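Local atomic coordinates of aminotransferase, class III (Thermomicrobium roseum, PDB entry 6IO1), a protein that catalyses amino-group transfer as a thermostable, (S)-enantioselective omega-transaminase of the pyridoxal-phosphate-dependent class-III family. Residues Phe108-Leu112 with Gln281-Phe287; Gly160-Gly166 with Arg177-His183; Glu344-Ala350 with Pro427-Ser431. All coordinates share one frame; numbering follows the deposited sequence.

Contact 1: Phe108-Leu112 with Gln281-Phe287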
loop_
_atom_site.group_PDB
_atom_site.type_symbol
_atom_site.label_atom_id
_atom_site.label_comp_id
_atom_site.label_asym_id
_atom_site.label_seq_id
_atom_site.Cartn_x
_atom_site.Cartn_y
_atom_site.Cartn_z
ATOM N N PHE B 108 0.179 -18.165 -13.975
ATOM C CA PHE B 108 0.523 -17.151 -14.968
ATOM C C PHE B 108 1.281 -17.799 -16.122
ATOM O O PHE B 108 2.293 -18.468 -15.891
ATOM C CB PHE B 108 1.360 -16.036 -14.343
ATOM C CG PHE B 108 0.542 -14.966 -13.670
ATOM C CD1 PHE B 108 -0.206 -14.072 -14.419
ATOM C CD2 PHE B 108 0.529 -14.849 -12.290
ATOM C CE1 PHE B 108 -0.956 -13.085 -13.804
ATOM C CE2 PHE B 108 -0.218 -13.864 -11.669
ATOM C CZ PHE B 108 -0.960 -12.981 -12.428
ATOM N N PRO B 109 0.820 -17.633 -17.362
ATOM C CA PRO B 109 1.435 -18.354 -18.484
ATOM C C PRO B 109 2.879 -17.939 -18.724
ATOM O O PRO B 109 3.275 -16.797 -18.479
ATOM C CB PRO B 109 0.548 -17.981 -19.677
ATOM C CG PRO B 109 -0.728 -17.484 -19.082
ATOM C CD PRO B 109 -0.363 -16.863 -17.773
ATOM N N GLY B 110 3.665 -18.895 -19.214
ATOM C CA GLY B 110 5.026 -18.647 -19.623
ATOM C C GLY B 110 5.983 -18.426 -18.471
ATOM O O GLY B 110 5.729 -18.822 -17.329
ATOM N N PRO B 111 7.107 -17.764 -18.753
ATOM C CA PRO B 111 8.159 -17.626 -17.737
ATOM C C PRO B 111 7.872 -16.541 -16.710
ATOM O O PRO B 111 8.793 -16.075 -16.032
ATOM C CB PRO B 111 9.409 -17.296 -18.563
ATOM C CG PRO B 111 8.906 -16.747 -19.854
ATOM C CD PRO B 111 7.466 -17.135 -20.035
ATOM N N LEU B 112 6.607 -16.143 -16.569
ATOM C CA LEU B 112 6.205 -15.235 -15.495
ATOM C C LEU B 112 6.192 -16.054 -14.211
ATOM O O LEU B 112 5.156 -16.528 -13.738
ATOM C CB LEU B 112 4.846 -14.610 -15.781
ATOM C CG LEU B 112 4.782 -13.515 -16.846
ATOM C CD1 LEU B 112 3.336 -13.187 -17.169
ATOM C CD2 LEU B 112 5.525 -12.273 -16.384
ATOM N N GLN B 281 1.943 -11.665 -23.928
ATOM C CA GLN B 281 2.833 -12.234 -22.915
ATOM C C GLN B 281 3.689 -11.118 -22.339
ATOM O O GLN B 281 4.736 -10.771 -22.916
ATOM C CB GLN B 281 3.709 -13.338 -23.509
ATOM C CG GLN B 281 4.705 -13.945 -22.531
ATOM C CD GLN B 281 4.047 -14.851 -21.507
ATOM O OE1 GLN B 281 2.944 -15.353 -21.724
ATOM N NE2 GLN B 281 4.724 -15.065 -20.386
ATOM N N PRO B 282 3.291 -10.521 -21.221
ATOM C CA PRO B 282 4.049 -9.394 -20.675
ATOM C C PRO B 282 5.329 -9.837 -19.990
ATOM O O PRO B 282 5.455 -10.964 -19.507
ATOM C CB PRO B 282 3.076 -8.778 -19.663
ATOM C CG PRO B 282 2.232 -9.924 -19.222
ATOM C CD PRO B 282 2.099 -10.834 -20.414
ATOM N N ASP B 283 6.293 -8.916 -19.960
ATOM C CA ASP B 283 7.497 -9.138 -19.171
ATOM C C ASP B 283 7.209 -8.986 -17.685
ATOM O O ASP B 283 7.821 -9.673 -16.860
ATOM C CB ASP B 283 8.596 -8.168 -19.606
ATOM C CG ASP B 283 8.807 -8.163 -21.108
ATOM O OD1 ASP B 283 9.369 -9.146 -21.635
ATOM O OD2 ASP B 283 8.408 -7.177 -21.761
ATOM N N ILE B 284 6.288 -8.092 -17.332
ATOM C CA ILE B 284 5.896 -7.848 -15.949
ATOM C C ILE B 284 4.376 -7.768 -15.891
ATOM O O ILE B 284 3.740 -7.186 -16.776
ATOM C CB ILE B 284 6.531 -6.556 -15.392
ATOM C CG1 ILE B 284 8.055 -6.611 -15.490
ATOM C CG2 ILE B 284 6.111 -6.325 -13.953
ATOM C CD1 ILE B 284 8.734 -5.298 -15.174
ATOM N N VAL B 285 3.797 -8.360 -14.851
ATOM C CA VAL B 285 2.363 -8.312 -14.610
ATOM C C VAL B 285 2.132 -7.836 -13.182
ATOM O O VAL B 285 2.879 -8.201 -12.268
ATOM C CB VAL B 285 1.690 -9.681 -14.850
ATOM C CG1 VAL B 285 2.267 -10.748 -13.923
ATOM C CG2 VAL B 285 0.198 -9.561 -14.656
ATOM N N THR B 286 1.123 -6.994 -12.995
ATOM C CA THR B 286 0.736 -6.521 -11.675
ATOM C C THR B 286 -0.683 -6.978 -11.381
ATOM O O THR B 286 -1.539 -6.984 -12.272
ATOM C CB THR B 286 0.826 -4.997 -11.571
ATOM O OG1 THR B 286 -0.120 -4.397 -12.464
ATOM C CG2 THR B 286 2.222 -4.526 -11.929
ATOM N N PHE B 287 -0.933 -7.362 -10.132
ATOM C CA PHE B 287 -2.240 -7.881 -9.763
ATOM C C PHE B 287 -2.595 -7.426 -8.357
ATOM O O PHE B 287 -1.729 -7.073 -7.556
ATOM C CB PHE B 287 -2.294 -9.413 -9.856
ATOM C CG PHE B 287 -1.128 -10.107 -9.208
ATOM C CD1 PHE B 287 0.044 -10.326 -9.913
ATOM C CD2 PHE B 287 -1.209 -10.554 -7.900
ATOM C CE1 PHE B 287 1.115 -10.968 -9.325
ATOM C CE2 PHE B 287 -0.140 -11.198 -7.306
ATOM C CZ PHE B 287 1.023 -11.405 -8.020
#

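Contact 2: Gly160-Gly166 with Arg177-His183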
loop_
_atom_site.group_PDB
_atom_site.type_symbol
_atom_site.label_atom_id
_atom_site.label_comp_id
_atom_site.label_asym_id
_atom_site.label_seq_id
_atom_site.Cartn_x
_atom_site.Cartn_y
_atom_site.Cartn_z
ATOM N N GLY B 160 4.865 6.627 -8.528
ATOM C CA GLY B 160 4.878 6.609 -9.981
ATOM C C GLY B 160 3.550 6.213 -10.595
ATOM O O GLY B 160 3.222 6.652 -11.700
ATOM N N ALA B 161 2.774 5.376 -9.898
ATOM C CA ALA B 161 1.458 4.994 -10.404
ATOM C C ALA B 161 0.601 6.221 -10.692
ATOM O O ALA B 161 -0.079 6.287 -11.724
ATOM C CB ALA B 161 0.750 4.070 -9.409
ATOM N N LEU B 162 0.669 7.227 -9.814
ATOM C CA LEU B 162 -0.082 8.457 -10.043
ATOM C C LEU B 162 0.309 9.090 -11.371
ATOM O O LEU B 162 -0.551 9.582 -12.112
ATOM C CB LEU B 162 0.139 9.435 -8.886
ATOM C CG LEU B 162 -0.472 10.839 -8.992
ATOM C CD1 LEU B 162 -1.973 10.802 -9.265
ATOM C CD2 LEU B 162 -0.177 11.647 -7.737
ATOM N N SER B 163 1.605 9.089 -11.692
ATOM C CA SER B 163 2.035 9.582 -12.996
ATOM C C SER B 163 1.561 8.665 -14.117
ATOM O O SER B 163 1.172 9.139 -15.190
ATOM C CB SER B 163 3.555 9.732 -13.030
ATOM O OG SER B 163 3.997 10.715 -12.111
ATOM N N ALA B 164 1.602 7.347 -13.892
ATOM C CA ALA B 164 1.164 6.404 -14.917
ATOM C C ALA B 164 -0.311 6.592 -15.255
ATOM O O ALA B 164 -0.714 6.439 -16.415
ATOM C CB ALA B 164 1.431 4.970 -14.463
ATOM N N THR B 165 -1.128 6.907 -14.255
ATOM C CA THR B 165 -2.548 7.146 -14.478
ATOM C C THR B 165 -2.756 8.290 -15.464
ATOM O O THR B 165 -2.088 9.324 -15.390
ATOM C CB THR B 165 -3.235 7.461 -13.148
ATOM O OG1 THR B 165 -3.317 6.269 -12.356
ATOM C CG2 THR B 165 -4.634 8.018 -13.364
ATOM N N GLY B 166 -3.691 8.098 -16.396
ATOM C CA GLY B 166 -3.952 9.067 -17.442
ATOM C C GLY B 166 -5.204 9.900 -17.288
ATOM O O GLY B 166 -5.596 10.576 -18.251
ATOM N N ARG B 177 4.531 15.794 -9.802
ATOM C CA ARG B 177 4.523 14.309 -9.914
ATOM C C ARG B 177 5.892 13.830 -10.408
ATOM O O ARG B 177 6.634 14.655 -10.976
ATOM C CB ARG B 177 3.409 13.841 -10.855
ATOM C CG ARG B 177 2.017 14.308 -10.459
ATOM C CD ARG B 177 0.961 13.836 -11.441
ATOM N NE ARG B 177 1.262 14.240 -12.807
ATOM C CZ ARG B 177 0.896 15.397 -13.347
ATOM N NH1 ARG B 177 1.216 15.673 -14.600
ATOM N NH2 ARG B 177 0.212 16.273 -12.633
ATOM N N PRO B 178 6.277 12.554 -10.184
ATOM C CA PRO B 178 7.586 12.059 -10.618
ATOM C C PRO B 178 7.737 12.170 -12.142
ATOM O O PRO B 178 6.814 11.814 -12.854
ATOM C CB PRO B 178 7.569 10.579 -10.209
ATOM C CG PRO B 178 6.532 10.507 -9.108
ATOM C CD PRO B 178 5.488 11.533 -9.494
ATOM N N PRO B 179 8.889 12.663 -12.647
ATOM C CA PRO B 179 9.119 12.815 -14.088
ATOM C C PRO B 179 9.464 11.499 -14.801
ATOM O O PRO B 179 9.926 10.580 -14.150
ATOM C CB PRO B 179 10.323 13.765 -14.141
ATOM C CG PRO B 179 11.100 13.429 -12.888
ATOM C CD PRO B 179 10.042 13.101 -11.856
ATOM N N GLY B 180 9.217 11.449 -16.114
ATOM C CA GLY B 180 9.534 10.292 -16.923
ATOM C C GLY B 180 8.353 9.523 -17.471
ATOM O O GLY B 180 8.536 8.388 -17.923
ATOM N N PHE B 181 7.151 10.082 -17.436
ATOM C CA PHE B 181 5.963 9.383 -17.906
ATOM C C PHE B 181 5.411 10.063 -19.151
ATOM O O PHE B 181 5.247 11.287 -19.176
ATOM C CB PHE B 181 4.904 9.318 -16.803
ATOM C CG PHE B 181 5.273 8.404 -15.668
ATOM C CD1 PHE B 181 6.282 8.748 -14.782
ATOM C CD2 PHE B 181 4.621 7.194 -15.494
ATOM C CE1 PHE B 181 6.628 7.909 -13.740
ATOM C CE2 PHE B 181 4.963 6.350 -14.454
ATOM C CZ PHE B 181 5.967 6.709 -13.575
ATOM N N ILE B 182 5.121 9.264 -20.173
ATOM C CA ILE B 182 4.589 9.745 -21.441
ATOM C C ILE B 182 3.227 9.102 -21.649
ATOM O O ILE B 182 3.086 7.880 -21.515
ATOM C CB ILE B 182 5.535 9.418 -22.610
ATOM C CG1 ILE B 182 6.902 10.056 -22.367
ATOM C CG2 ILE B 182 4.943 9.891 -23.929
ATOM C CD1 ILE B 182 8.043 9.294 -22.977
ATOM N N HIS B 183 2.232 9.916 -21.982
ATOM C CA HIS B 183 0.853 9.456 -22.088
ATOM C C HIS B 183 0.440 9.388 -23.551
ATOM O O HIS B 183 0.541 10.380 -24.279
ATOM C CB HIS B 183 -0.082 10.361 -21.291
ATOM C CG HIS B 183 0.108 10.238 -19.814
ATOM N ND1 HIS B 183 0.955 11.057 -19.100
ATOM C CD2 HIS B 183 -0.403 9.355 -18.925
ATOM C CE1 HIS B 183 0.940 10.699 -17.829
ATOM N NE2 HIS B 183 0.124 9.668 -17.696
#

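Contact 3: Glu344-Ala350 with Pro427-Ser431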
loop_
_atom_site.group_PDB
_atom_site.type_symbol
_atom_site.label_atom_id
_atom_site.label_comp_id
_atom_site.label_asym_id
_atom_site.label_seq_id
_atom_site.Cartn_x
_atom_site.Cartn_y
_atom_site.Cartn_z
ATOM N N GLU B 344 -14.593 -23.790 -8.842
ATOM C CA GLU B 344 -15.872 -23.372 -9.390
ATOM C C GLU B 344 -15.745 -22.795 -10.791
ATOM O O GLU B 344 -16.769 -22.524 -11.426
ATOM C CB GLU B 344 -16.534 -22.355 -8.454
ATOM C CG GLU B 344 -16.800 -22.915 -7.062
ATOM C CD GLU B 344 -17.546 -21.949 -6.162
ATOM O OE1 GLU B 344 -17.919 -20.856 -6.636
ATOM O OE2 GLU B 344 -17.758 -22.286 -4.978
ATOM N N ARG B 345 -14.520 -22.628 -11.287
ATOM C CA ARG B 345 -14.261 -22.155 -12.645
ATOM C C ARG B 345 -15.052 -20.881 -12.942
ATOM O O ARG B 345 -15.762 -20.767 -13.945
ATOM C CB ARG B 345 -14.564 -23.267 -13.652
ATOM C CG ARG B 345 -13.656 -24.489 -13.486
ATOM C CD ARG B 345 -13.894 -25.505 -14.578
ATOM N NE ARG B 345 -13.147 -25.120 -15.767
ATOM C CZ ARG B 345 -11.820 -25.180 -15.888
ATOM N NH1 ARG B 345 -11.261 -24.784 -17.015
ATOM N NH2 ARG B 345 -11.063 -25.647 -14.904
ATOM N N LEU B 346 -14.884 -19.900 -12.049
ATOM C CA LEU B 346 -15.671 -18.634 -12.041
ATOM C C LEU B 346 -15.495 -17.848 -13.344
ATOM O O LEU B 346 -16.388 -17.038 -13.659
ATOM C CB LEU B 346 -15.293 -17.798 -10.814
ATOM C CG LEU B 346 -15.736 -18.381 -9.474
ATOM C CD1 LEU B 346 -15.480 -17.397 -8.342
ATOM C CD2 LEU B 346 -17.206 -18.772 -9.514
ATOM N N TRP B 347 -14.382 -18.045 -14.050
ATOM C CA TRP B 347 -14.180 -17.315 -15.328
ATOM C C TRP B 347 -15.312 -17.675 -16.297
ATOM O O TRP B 347 -15.680 -16.811 -17.116
ATOM C CB TRP B 347 -12.792 -17.586 -15.924
ATOM C CG TRP B 347 -12.469 -19.040 -16.078
ATOM C CD1 TRP B 347 -12.772 -19.843 -17.140
ATOM C CD2 TRP B 347 -11.771 -19.871 -15.134
ATOM N NE1 TRP B 347 -12.313 -21.113 -16.921
ATOM C CE2 TRP B 347 -11.694 -21.161 -15.700
ATOM C CE3 TRP B 347 -11.206 -19.653 -13.873
ATOM C CZ2 TRP B 347 -11.075 -22.224 -15.044
ATOM C CZ3 TRP B 347 -10.595 -20.704 -13.226
ATOM C CH2 TRP B 347 -10.532 -21.971 -13.805
ATOM N N GLU B 348 -15.796 -18.922 -16.247
ATOM C CA GLU B 348 -16.859 -19.360 -17.146
ATOM C C GLU B 348 -18.159 -18.620 -16.853
ATOM O O GLU B 348 -18.826 -18.116 -17.769
ATOM C CB GLU B 348 -17.062 -20.869 -17.017
ATOM C CG GLU B 348 -15.877 -21.703 -17.470
ATOM C CD GLU B 348 -16.136 -23.191 -17.344
ATOM O OE1 GLU B 348 -17.219 -23.566 -16.847
ATOM O OE2 GLU B 348 -15.258 -23.986 -17.739
ATOM N N ASN B 349 -18.545 -18.557 -15.575
ATOM C CA ASN B 349 -19.732 -17.791 -15.213
ATOM C C ASN B 349 -19.534 -16.311 -15.486
ATOM O O ASN B 349 -20.490 -15.617 -15.830
ATOM C CB ASN B 349 -20.102 -18.009 -13.748
ATOM C CG ASN B 349 -21.486 -17.478 -13.418
ATOM O OD1 ASN B 349 -22.491 -17.974 -13.926
ATOM N ND2 ASN B 349 -21.542 -16.452 -12.574
ATOM N N ALA B 350 -18.309 -15.808 -15.332
ATOM C CA ALA B 350 -18.046 -14.419 -15.679
ATOM C C ALA B 350 -18.328 -14.173 -17.152
ATOM O O ALA B 350 -19.014 -13.211 -17.505
ATOM C CB ALA B 350 -16.604 -14.051 -15.339
ATOM N N PRO B 427 -19.924 -9.574 -8.672
ATOM C CA PRO B 427 -19.152 -10.756 -8.270
ATOM C C PRO B 427 -19.270 -11.850 -9.341
ATOM O O PRO B 427 -20.343 -12.030 -9.889
ATOM C CB PRO B 427 -19.834 -11.218 -6.974
ATOM C CG PRO B 427 -20.517 -9.975 -6.452
ATOM C CD PRO B 427 -20.963 -9.236 -7.696
ATOM N N LEU B 428 -18.166 -12.559 -9.593
ATOM C CA LEU B 428 -18.116 -13.567 -10.648
ATOM C C LEU B 428 -19.168 -14.657 -10.485
ATOM O O LEU B 428 -19.390 -15.421 -11.431
ATOM C CB LEU B 428 -16.726 -14.206 -10.706
ATOM C CG LEU B 428 -15.492 -13.301 -10.778
ATOM C CD1 LEU B 428 -14.259 -14.116 -11.144
ATOM C CD2 LEU B 428 -15.685 -12.158 -11.763
ATOM N N THR B 429 -19.816 -14.749 -9.327
ATOM C CA THR B 429 -20.807 -15.782 -9.058
ATOM C C THR B 429 -22.228 -15.362 -9.414
ATOM O O THR B 429 -23.164 -16.124 -9.143
ATOM C CB THR B 429 -20.756 -16.187 -7.583
ATOM O OG1 THR B 429 -21.009 -15.040 -6.762
ATOM C CG2 THR B 429 -19.390 -16.754 -7.237
ATOM N N ILE B 430 -22.413 -14.172 -9.993
ATOM C CA ILE B 430 -23.754 -13.636 -10.201
ATOM C C ILE B 430 -24.558 -14.558 -11.106
ATOM O O ILE B 430 -24.085 -15.010 -12.156
ATOM C CB ILE B 430 -23.681 -12.203 -10.751
ATOM C CG1 ILE B 430 -25.069 -11.556 -10.755
ATOM C CG2 ILE B 430 -23.057 -12.170 -12.143
ATOM C CD1 ILE B 430 -25.033 -10.048 -10.905
ATOM N N SER B 431 -25.764 -14.886 -10.665
ATOM C CA SER B 431 -26.677 -15.721 -11.426
ATOM C C SER B 431 -27.519 -14.903 -12.400
ATOM O O SER B 431 -27.472 -13.666 -12.428
ATOM C CB SER B 431 -27.604 -16.489 -10.483
ATOM O OG SER B 431 -28.606 -15.638 -9.944
#

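Contact 1: Phe108-Leu112 with Gln281-Phe287
Val285 and Phe287, alternate residues on one face of strand 284-287, form the hollow that takes the ring of Phe108. The CG1 methyl of Val285 is the bump beneath that ring: it lies 4.2 Å from the centroid of the Phe108 ring and 17° off its normal, a CH-pi contact over the face. With chi1 at 60°, Val285 CG1 takes the crowded position between backbone N and carbonyl carbon, which leaves Val285 CG2 to meet Phe108 CE1 at 3.8 Å. At the far end of the ring, Phe108 CZ meets Phe287 CD1 at 3.8 Å; the two planes are inclined at 36°, neither stacked nor edge-to-face. Cutting Phe108 back to an alanine here is likely to open a gap over Val285 CG1 and to take from Phe287 CD1 the ring it packs against. A second bump, Leu112, presses CD2 to within 3.4 Å of Pro282 O and CD1 to within 4.0 Å of Pro282 CG. At the exposed end, Gln281 NE2 gives a nearly straight hydrogen bond of 3.0 Å to Pro109 O, approached from above the carbonyl plane. Gly110 leaves room for this amide, since a CB there would clash with Gln281 NE2. Phe273 stacks on Phe108, and Met275 of helix 274-278 touches both Leu112 and Pro282. The contact thus packs the loop between helix 95-107 and strand 112-118 onto strand 284-287, which runs between strands 299-304 and 256-260.

Contact 2: Gly160-Gly166 with Arg177-His183
At the edge of the large-domain sheet characteristic of fold-type I aminotransferases, the short helix 159-164 lies against the outermost strand 181-184, meeting it through Ser163, Phe181 and His183. Ser163 CB sits over the centre of the Phe181 ring, 3.4 Å from the ring centroid and close to its normal, a tight CH-pi contact. The Ser163 hydroxyl, set beside the backbone N and anti to the carbonyl carbon (chi1 -64°), leads off to the loop before the strand: Ser163 OG donates to Pro178 O at 3.1 Å, in the carbonyl plane and on a lone pair. The same phenyl ring packs obliquely on the helix backbone, with Phe181 CE2 at 3.3 Å from Gly160 O; a CB on Gly160 would crowd Phe181 CZ. His183 addresses the end of the helix. His183 NE2 forks to Ser163 O at 2.8 Å, in the imidazole plane, and to Thr165 O at 3.2 Å; N-H...O angles of 125° and 129° make both bonds weak. The side chains of Leu162 and Arg177 cross at about a right angle, Leu162 CG lying 4.1 Å from Arg177 CD. Thr165 OG1 bonds to His155 N and Gly156 O, residues of the cofactor pocket. Pro178 packs on Pro178 of the second subunit, while Phe181 also rests on Ile147 of strand 146-150, the neighbour of strand 181-184, and on Ile129 of helix 121-138.

Contact 3: Glu344-Ala350 with Pro427-Ser431
Asn349 ND2 spends both its hydrogens on the backbone of a type I beta turn, Pro427 to Ile430: one goes to Leu428 O at 2.6 Å, the other to Ile430 O at 3.0 Å. The N-H...O angles, 175° and 168°, show both bonds to be nearly straight, and both acceptors lie close to the amide plane of Asn349, so the pair fixes the rotation of that group. ND2 lies off the plane of both carbonyls, further at Ile430 than at Leu428. The side chain reaches across because CG is anti to the backbone N (chi1 -167°), turned from the first turn of helix 346-361 to the loop. Within the turn, Ile430 N bonds to Pro427 O at 3.0 Å; Ser431 follows as the N-cap of helix 432-450. The contact therefore ties the start of helix 346-361 to the turn that leads into helix 432-450. Just before helix 346-361, Arg345, with positive phi, is the C-prime residue of the Schellman motif that ends helix 328-344. Glu344 forms a salt bridge with Arg69. Apolar packing lies beside the amide. The side chains of Leu428 and Leu346 cross at about a right angle, and Leu428 CD1 lies 3.8 Å from Leu346 CB; Leu428 also touches Leu341 of helix 328-344. Leu428 CD2 reaches Ala350 CB at 4.1 Å. Thr429 runs alongside Leu346, pointing the same way, and brings Thr429 CG2 to 3.7 Å from Leu346 CD2.

Overall arrangement
Contacts 1 and 2 reach the same seven-stranded sheet, contact 1 at the inner strand 284-287 and contact 2 at the edge strand 181-184; their centres are about 22 Å apart. Contact 3 holds no strand of that sheet: it joins a helix start to a beta turn, and its centre lies about 34 Å from that of contact 2, across the chain's centre. Contact 2 is buried and has the second subunit beside it, whereas contacts 1 and 3 are partly buried and untouched by the second subunit. Chemistry follows place: rings and aliphatic groups dominate contact 1, with one amide bond toward its exposed end; contact 2 mixes ring packing with a serine-to-carbonyl bond and two weak imidazole bonds; contact 3 relies on two nearly straight amide bonds.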